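Local coordinates for FMN-binding protein (Syntrophomonas wolfei subsp. wolfei, PDB 3IN6) that binds flavin mononucleotide in pockets shared between two subunits, while its substrate or partner remains undefined, at residues T59-A63 with Y111-I115; L102-Q107 with K130-K136. All coordinates share one frame; numbering follows the deposited sequence.

Contact 1 (T59-A63 with Y111-I115); sequences TIICA and YFDRI. With FMN (flavin mononucleotide), chain C.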
loop_
_atom_site.group_PDB
_atom_site.type_symbol
_atom_site.label_atom_id
_atom_site.label_comp_id
_atom_site.label_asym_id
_atom_site.label_seq_id
_atom_site.Cartn_x
_atom_site.Cartn_y
_atom_site.Cartn_z
ATOM N N THR A 59 -0.153 10.459 16.939
ATOM C CA THR A 59 -0.921 9.223 17.120
ATOM C C THR A 59 -1.963 8.933 16.042
ATOM O O THR A 59 -2.654 9.833 15.576
ATOM C CB THR A 59 -1.693 9.290 18.462
ATOM O OG1 THR A 59 -0.802 9.610 19.537
ATOM C CG2 THR A 59 -2.425 7.989 18.773
ATOM N N ILE A 60 -2.065 7.665 15.649
ATOM C CA ILE A 60 -3.154 7.204 14.779
ATOM C C ILE A 60 -3.773 6.015 15.507
ATOM O O ILE A 60 -3.060 5.146 16.020
ATOM C CB ILE A 60 -2.716 6.801 13.341
ATOM C CG1 ILE A 60 -2.305 8.026 12.531
ATOM C CG2 ILE A 60 -3.876 6.123 12.593
ATOM C CD1 ILE A 60 -1.616 7.662 11.229
ATOM N N ILE A 61 -5.097 6.026 15.619
ATOM C CA ILE A 61 -5.832 4.912 16.204
ATOM C C ILE A 61 -6.677 4.313 15.098
ATOM O O ILE A 61 -7.117 4.988 14.163
ATOM C CB ILE A 61 -6.665 5.249 17.468
ATOM C CG1 ILE A 61 -7.724 6.322 17.201
ATOM C CG2 ILE A 61 -5.757 5.700 18.612
ATOM C CD1 ILE A 61 -8.787 6.374 18.303
ATOM N N CYS A 62 -6.918 3.029 15.241
ATOM C CA CYS A 62 -7.532 2.264 14.201
ATOM C C CYS A 62 -8.344 1.116 14.794
ATOM O O CYS A 62 -7.892 0.449 15.747
ATOM C CB CYS A 62 -6.337 1.764 13.393
ATOM S SG CYS A 62 -6.542 0.397 12.362
ATOM N N ALA A 63 -9.539 0.904 14.245
ATOM C CA ALA A 63 -10.399 -0.186 14.677
ATOM C C ALA A 63 -9.942 -1.466 14.002
ATOM O O ALA A 63 -9.790 -1.502 12.784
ATOM C CB ALA A 63 -11.836 0.090 14.304
ATOM N N TYR A 111 -8.908 5.471 24.060
ATOM C CA TYR A 111 -8.702 5.178 22.630
ATOM C C TYR A 111 -9.750 4.212 22.086
ATOM O O TYR A 111 -10.322 4.441 21.024
ATOM C CB TYR A 111 -7.336 4.566 22.393
ATOM C CG TYR A 111 -6.163 5.457 22.680
ATOM C CD1 TYR A 111 -5.995 6.670 22.004
ATOM C CD2 TYR A 111 -5.171 5.057 23.568
ATOM C CE1 TYR A 111 -4.894 7.476 22.250
ATOM C CE2 TYR A 111 -4.067 5.846 23.807
ATOM C CZ TYR A 111 -3.929 7.051 23.150
ATOM O OH TYR A 111 -2.814 7.825 23.410
ATOM N N PHE A 112 -9.981 3.130 22.826
ATOM C CA PHE A 112 -10.966 2.117 22.454
ATOM C C PHE A 112 -12.351 2.744 22.329
ATOM O O PHE A 112 -13.056 2.533 21.339
ATOM C CB PHE A 112 -10.970 0.992 23.494
ATOM C CG PHE A 112 -11.878 -0.150 23.154
ATOM C CD1 PHE A 112 -11.430 -1.199 22.368
ATOM C CD2 PHE A 112 -13.173 -0.188 23.631
ATOM C CE1 PHE A 112 -12.265 -2.263 22.060
ATOM C CE2 PHE A 112 -14.012 -1.253 23.318
ATOM C CZ PHE A 112 -13.557 -2.284 22.538
ATOM N N ASP A 113 -12.729 3.519 23.341
ATOM C CA ASP A 113 -14.014 4.205 23.357
ATOM C C ASP A 113 -14.134 5.164 22.173
ATOM O O ASP A 113 -15.156 5.223 21.499
ATOM C CB ASP A 113 -14.197 4.971 24.675
ATOM C CG ASP A 113 -14.382 4.050 25.888
ATOM O OD1 ASP A 113 -14.595 2.821 25.727
ATOM O OD2 ASP A 113 -14.331 4.579 27.022
ATOM N N ARG A 114 -13.074 5.915 21.925
ATOM C CA ARG A 114 -13.044 6.869 20.821
ATOM C C ARG A 114 -13.260 6.175 19.470
ATOM O O ARG A 114 -14.151 6.551 18.717
ATOM C CB ARG A 114 -11.701 7.595 20.831
ATOM C CG ARG A 114 -11.544 8.698 19.812
ATOM C CD ARG A 114 -12.519 9.834 20.050
ATOM N NE ARG A 114 -12.255 10.933 19.132
ATOM C CZ ARG A 114 -12.946 12.068 19.091
ATOM N NH1 ARG A 114 -13.953 12.288 19.932
ATOM N NH2 ARG A 114 -12.616 12.996 18.206
ATOM N N ILE A 115 -12.461 5.150 19.173
ATOM C CA ILE A 115 -12.579 4.463 17.885
ATOM C C ILE A 115 -13.906 3.697 17.754
ATOM O O ILE A 115 -14.378 3.468 16.640
ATOM C CB ILE A 115 -11.393 3.496 17.625
ATOM C CG1 ILE A 115 -11.211 3.244 16.124
ATOM C CG2 ILE A 115 -11.577 2.172 18.376
ATOM C CD1 ILE A 115 -10.812 4.470 15.313
HETATM N N1 FMN C . -10.642 -3.863 8.414
HETATM C C2 FMN C . -10.223 -3.418 9.656
HETATM O O2 FMN C . -9.847 -4.227 10.511
HETATM N N3 FMN C . -10.229 -2.057 9.937
HETATM C C4 FMN C . -10.658 -1.137 8.990
HETATM O O4 FMN C . -10.654 0.072 9.280
HETATM C C4A FMN C . -11.098 -1.594 7.738
HETATM N N5 FMN C . -11.546 -0.705 6.766
HETATM C C5A FMN C . -11.974 -1.147 5.519
HETATM C C6 FMN C . -12.405 -0.215 4.563
HETATM C C7 FMN C . -12.845 -0.650 3.311
HETATM C C7M FMN C . -13.305 0.365 2.308
HETATM C C8 FMN C . -12.843 -2.016 2.997
HETATM C C8M FMN C . -13.299 -2.504 1.646
HETATM C C9 FMN C . -12.402 -2.945 3.950
HETATM C C9A FMN C . -11.968 -2.518 5.225
HETATM N N10 FMN C . -11.515 -3.421 6.199
HETATM C C10 FMN C . -11.091 -2.964 7.450
HETATM C "C1'" FMN C . -11.505 -4.910 5.933
HETATM C "C2'" FMN C . -10.127 -5.442 5.541
HETATM O "O2'" FMN C . -9.608 -4.722 4.444
HETATM C "C3'" FMN C . -10.243 -6.939 5.231
HETATM O "O3'" FMN C . -10.473 -7.630 6.443
HETATM C "C4'" FMN C . -9.019 -7.523 4.516
HETATM O "O4'" FMN C . -9.317 -8.817 4.041
HETATM C "C5'" FMN C . -7.808 -7.625 5.428
HETATM O "O5'" FMN C . -6.708 -8.095 4.688
HETATM P P FMN C . -5.511 -8.942 5.372
HETATM O O1P FMN C . -5.973 -10.321 5.759
HETATM O O2P FMN C . -4.965 -8.262 6.618
HETATM O O3P FMN C . -4.502 -9.069 4.280
#
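Ile61 and Ile115 lie alongside one another with their side chains running antiparallel, where helix 110-120 packs on one face of an antiparallel flavin-binding sheet. The axes of the two short segments approach to 8.4 Å at 64°, and no hydrogen bond crosses between them, so the joint is van der Waals packing of helix side chains against strand side chains and backbone. The tight part lies toward Ala63. Ile115 sets CG1 anti to its backbone N (chi1 -157°), which carries that branch over the strand backbone: Ile115 CG1 stands 3.4 Å from Ala63 N and 3.7 Å from Ala63 CB, and Ile115 CD1 reaches the carbonyl oxygen of Ile61. Ile61 divides its branches between two helix residues one turn apart. Ile61 CG2 rests obliquely against the Tyr111 ring, 3.5 Å from Tyr111 CD1, while Ile61 CD1 lies 3.9 Å from Ile115 CB and close to the Tyr111 carbonyl oxygen. An alanine in place of Ile61 would lack both branches and is likely to leave a gap between the Tyr111 ring and Ile115. Cys132, on the neighbouring strand of the sheet, also touches Tyr111 and Ile115.

The solvent side is looser. Thr59 CG2 comes no nearer to the Tyr111 ring than 4.3 Å, at Tyr111 CE1. Arg114 gives the contact only the base of its chain: its CG meets Ile61 CD1, the two side chains crossing at about a right angle. The guanidinium leads away from strand 59-63, and Arg114 NE forms a salt bridge with Glu53 of strand 52-55. Past the tight end lies the cofactor, which Val51 N and Asn45 ND2 also bond; from strand 59-63, Ala63 O accepts a hydrogen bond from FMN N3 at 2.9 Å, with an N-H...O angle of 161°.

Contact 2 (L102-Q107 with K130-K136); sequences LSADLQ and KNCLVFK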
loop_
_atom_site.group_PDB
_atom_site.type_symbol
_atom_site.label_atom_id
_atom_site.label_comp_id
_atom_site.label_asym_id
_atom_site.label_seq_id
_atom_site.Cartn_x
_atom_site.Cartn_y
_atom_site.Cartn_z
ATOM N N LEU A 102 3.497 0.346 15.888
ATOM C CA LEU A 102 2.454 -0.016 16.844
ATOM C C LEU A 102 2.888 0.272 18.273
ATOM O O LEU A 102 3.899 -0.224 18.718
ATOM C CB LEU A 102 2.097 -1.488 16.725
ATOM C CG LEU A 102 0.874 -1.954 17.528
ATOM C CD1 LEU A 102 -0.418 -1.307 17.001
ATOM C CD2 LEU A 102 0.791 -3.456 17.450
ATOM N N SER A 103 2.105 1.061 18.992
ATOM C CA SER A 103 2.391 1.387 20.381
ATOM C C SER A 103 1.575 0.563 21.347
ATOM O O SER A 103 2.070 0.176 22.403
ATOM C CB SER A 103 2.083 2.846 20.668
ATOM O OG SER A 103 2.940 3.667 19.923
ATOM N N ALA A 104 0.317 0.327 21.000
ATOM C CA ALA A 104 -0.587 -0.385 21.888
ATOM C C ALA A 104 -1.669 -1.126 21.124
ATOM O O ALA A 104 -2.036 -0.746 20.027
ATOM C CB ALA A 104 -1.213 0.598 22.870
ATOM N N ASP A 105 -2.129 -2.212 21.731
ATOM C CA ASP A 105 -3.189 -3.068 21.237
ATOM C C ASP A 105 -4.142 -3.165 22.428
ATOM O O ASP A 105 -3.888 -3.919 23.376
ATOM C CB ASP A 105 -2.593 -4.425 20.880
ATOM C CG ASP A 105 -3.622 -5.436 20.446
ATOM O OD1 ASP A 105 -4.833 -5.125 20.427
ATOM O OD2 ASP A 105 -3.199 -6.556 20.109
ATOM N N LEU A 106 -5.229 -2.402 22.396
ATOM C CA LEU A 106 -6.102 -2.303 23.561
ATOM C C LEU A 106 -7.561 -2.735 23.353
ATOM O O LEU A 106 -8.103 -2.647 22.246
ATOM C CB LEU A 106 -6.045 -0.860 24.066
ATOM C CG LEU A 106 -4.636 -0.331 24.357
ATOM C CD1 LEU A 106 -4.654 1.164 24.551
ATOM C CD2 LEU A 106 -4.033 -1.033 25.585
ATOM N N GLN A 107 -8.172 -3.201 24.444
ATOM C CA GLN A 107 -9.577 -3.636 24.470
ATOM C C GLN A 107 -10.470 -2.704 25.295
ATOM O O GLN A 107 -11.670 -2.905 25.353
ATOM C CB GLN A 107 -9.703 -5.078 24.995
ATOM C CG GLN A 107 -9.415 -6.164 23.960
ATOM C CD GLN A 107 -7.999 -6.122 23.447
ATOM O OE1 GLN A 107 -7.062 -5.927 24.215
ATOM N NE2 GLN A 107 -7.828 -6.312 22.138
ATOM N N LYS A 130 -12.484 -5.975 17.699
ATOM C CA LYS A 130 -11.582 -6.925 18.382
ATOM C C LYS A 130 -10.402 -6.236 19.087
ATOM O O LYS A 130 -9.914 -6.705 20.123
ATOM C CB LYS A 130 -11.073 -7.979 17.389
ATOM C CG LYS A 130 -12.182 -8.892 16.851
ATOM C CD LYS A 130 -11.670 -9.952 15.877
ATOM C CE LYS A 130 -11.097 -9.314 14.626
ATOM N NZ LYS A 130 -10.756 -10.298 13.544
ATOM N N ASN A 131 -9.930 -5.136 18.511
ATOM C CA ASN A 131 -8.826 -4.394 19.084
ATOM C C ASN A 131 -8.886 -2.932 18.677
ATOM O O ASN A 131 -9.397 -2.586 17.601
ATOM C CB ASN A 131 -7.444 -4.880 18.566
ATOM C CG ASN A 131 -7.303 -6.398 18.478
ATOM O OD1 ASN A 131 -7.791 -7.021 17.536
ATOM N ND2 ASN A 131 -6.557 -6.983 19.415
ATOM N N CYS A 132 -8.349 -2.082 19.540
ATOM C CA CYS A 132 -8.088 -0.717 19.167
ATOM C C CYS A 132 -6.564 -0.711 19.021
ATOM O O CYS A 132 -5.849 -1.030 19.975
ATOM C CB CYS A 132 -8.534 0.281 20.222
ATOM S SG CYS A 132 -8.040 1.936 19.721
ATOM N N LEU A 133 -6.073 -0.432 17.819
ATOM C CA LEU A 133 -4.648 -0.384 17.597
ATOM C C LEU A 133 -4.203 1.061 17.743
ATOM O O LEU A 133 -4.792 1.958 17.139
ATOM C CB LEU A 133 -4.274 -0.927 16.213
ATOM C CG LEU A 133 -4.681 -2.371 15.931
ATOM C CD1 LEU A 133 -4.286 -2.718 14.515
ATOM C CD2 LEU A 133 -4.072 -3.341 16.955
ATOM N N VAL A 134 -3.172 1.286 18.553
ATOM C CA VAL A 134 -2.678 2.633 18.767
ATOM C C VAL A 134 -1.326 2.741 18.108
ATOM O O VAL A 134 -0.415 1.978 18.449
ATOM C CB VAL A 134 -2.579 2.967 20.272
ATOM C CG1 VAL A 134 -2.192 4.429 20.462
ATOM C CG2 VAL A 134 -3.922 2.650 20.981
ATOM N N PHE A 135 -1.192 3.668 17.160
ATOM C CA PHE A 135 0.082 3.861 16.459
ATOM C C PHE A 135 0.785 5.161 16.802
ATOM O O PHE A 135 0.152 6.165 17.035
ATOM C CB PHE A 135 -0.089 3.848 14.934
ATOM C CG PHE A 135 -0.685 2.583 14.384
ATOM C CD1 PHE A 135 0.127 1.535 13.987
ATOM C CD2 PHE A 135 -2.066 2.475 14.186
ATOM C CE1 PHE A 135 -0.433 0.360 13.441
ATOM C CE2 PHE A 135 -2.628 1.318 13.642
ATOM C CZ PHE A 135 -1.800 0.251 13.272
ATOM N N LYS A 136 2.115 5.116 16.805
ATOM C CA LYS A 136 2.937 6.305 16.952
ATOM C C LYS A 136 3.357 6.671 15.553
ATOM O O LYS A 136 3.810 5.796 14.795
ATOM C CB LYS A 136 4.179 6.031 17.813
ATOM C CG LYS A 136 5.216 7.164 17.791
ATOM C CD LYS A 136 6.489 6.764 18.570
ATOM C CE LYS A 136 7.588 7.823 18.446
ATOM N NZ LYS A 136 8.854 7.421 19.147
#
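Leu102-Leu106 and Asn131-Lys136 pair as antiparallel strands, their short axes 160° apart, and the register slips by one residue where Ser103 and Ala104 both face Val134. Val134 O takes both amides there, Ser103 N at 2.7 Å and Ala104 N at 3.1 Å; the first arrives almost in line with the C=O, the second well off it. Regular pairing resumes with Val134 N to Ala104 O and with the reciprocal bonds of Leu106 and Cys132.

Side chains differ by face. Leu102 CG lies anti to its backbone N (chi1 -171°), bringing CD1 over the Phe135 ring in a CH-pi contact, 4.3 Å from the centroid and offset toward the rim. On the Leu102 and Phe135 face, the syn lone pair of Asp105 OD1 accepts from Asn131 ND2 at 2.7 Å. That bond is bent, 138° at the hydrogen, with the two planar groups turned well apart. Tyr71 and Lys75 hold the other carboxylate oxygen, OD2. Ala104, Leu106 and Val134 form an apolar patch on the reverse face, Leu106 CD1 being 3.9 Å from Val134 CG2. At the strand end Gln107 NE2 donates to Lys130 O at 2.9 Å, the acceptor lying in the plane of the Gln107 amide. Two residues, Ser103 and Ala104, opposite the single Val134 make this a classic beta bulge within the antiparallel sheet.

In the fold
Strand 131-141 joins the two contacts: it is the sheet neighbour of both strand 59-64 and strand 92-106, and probable backbone hydrogen bonds run from Ile60 O to Phe135 N and from Cys62 O to Leu133 N. Helix 110-120 follows strand 92-106 in the chain and precedes strand 131-141, so contact 1 lays a helix on the sheet that contact 2 builds edge to edge. Both are partly buried. Contact 1 is apolar, with four of its seven touching residues buried; contact 2, with five of thirteen buried, combines backbone hydrogen bonds, polar side-chain bonds and apolar packing on both faces. Ala63 in contact 1 meets the flavin directly, whereas the Lys130 side chain of contact 2 stays about 7 Å from it.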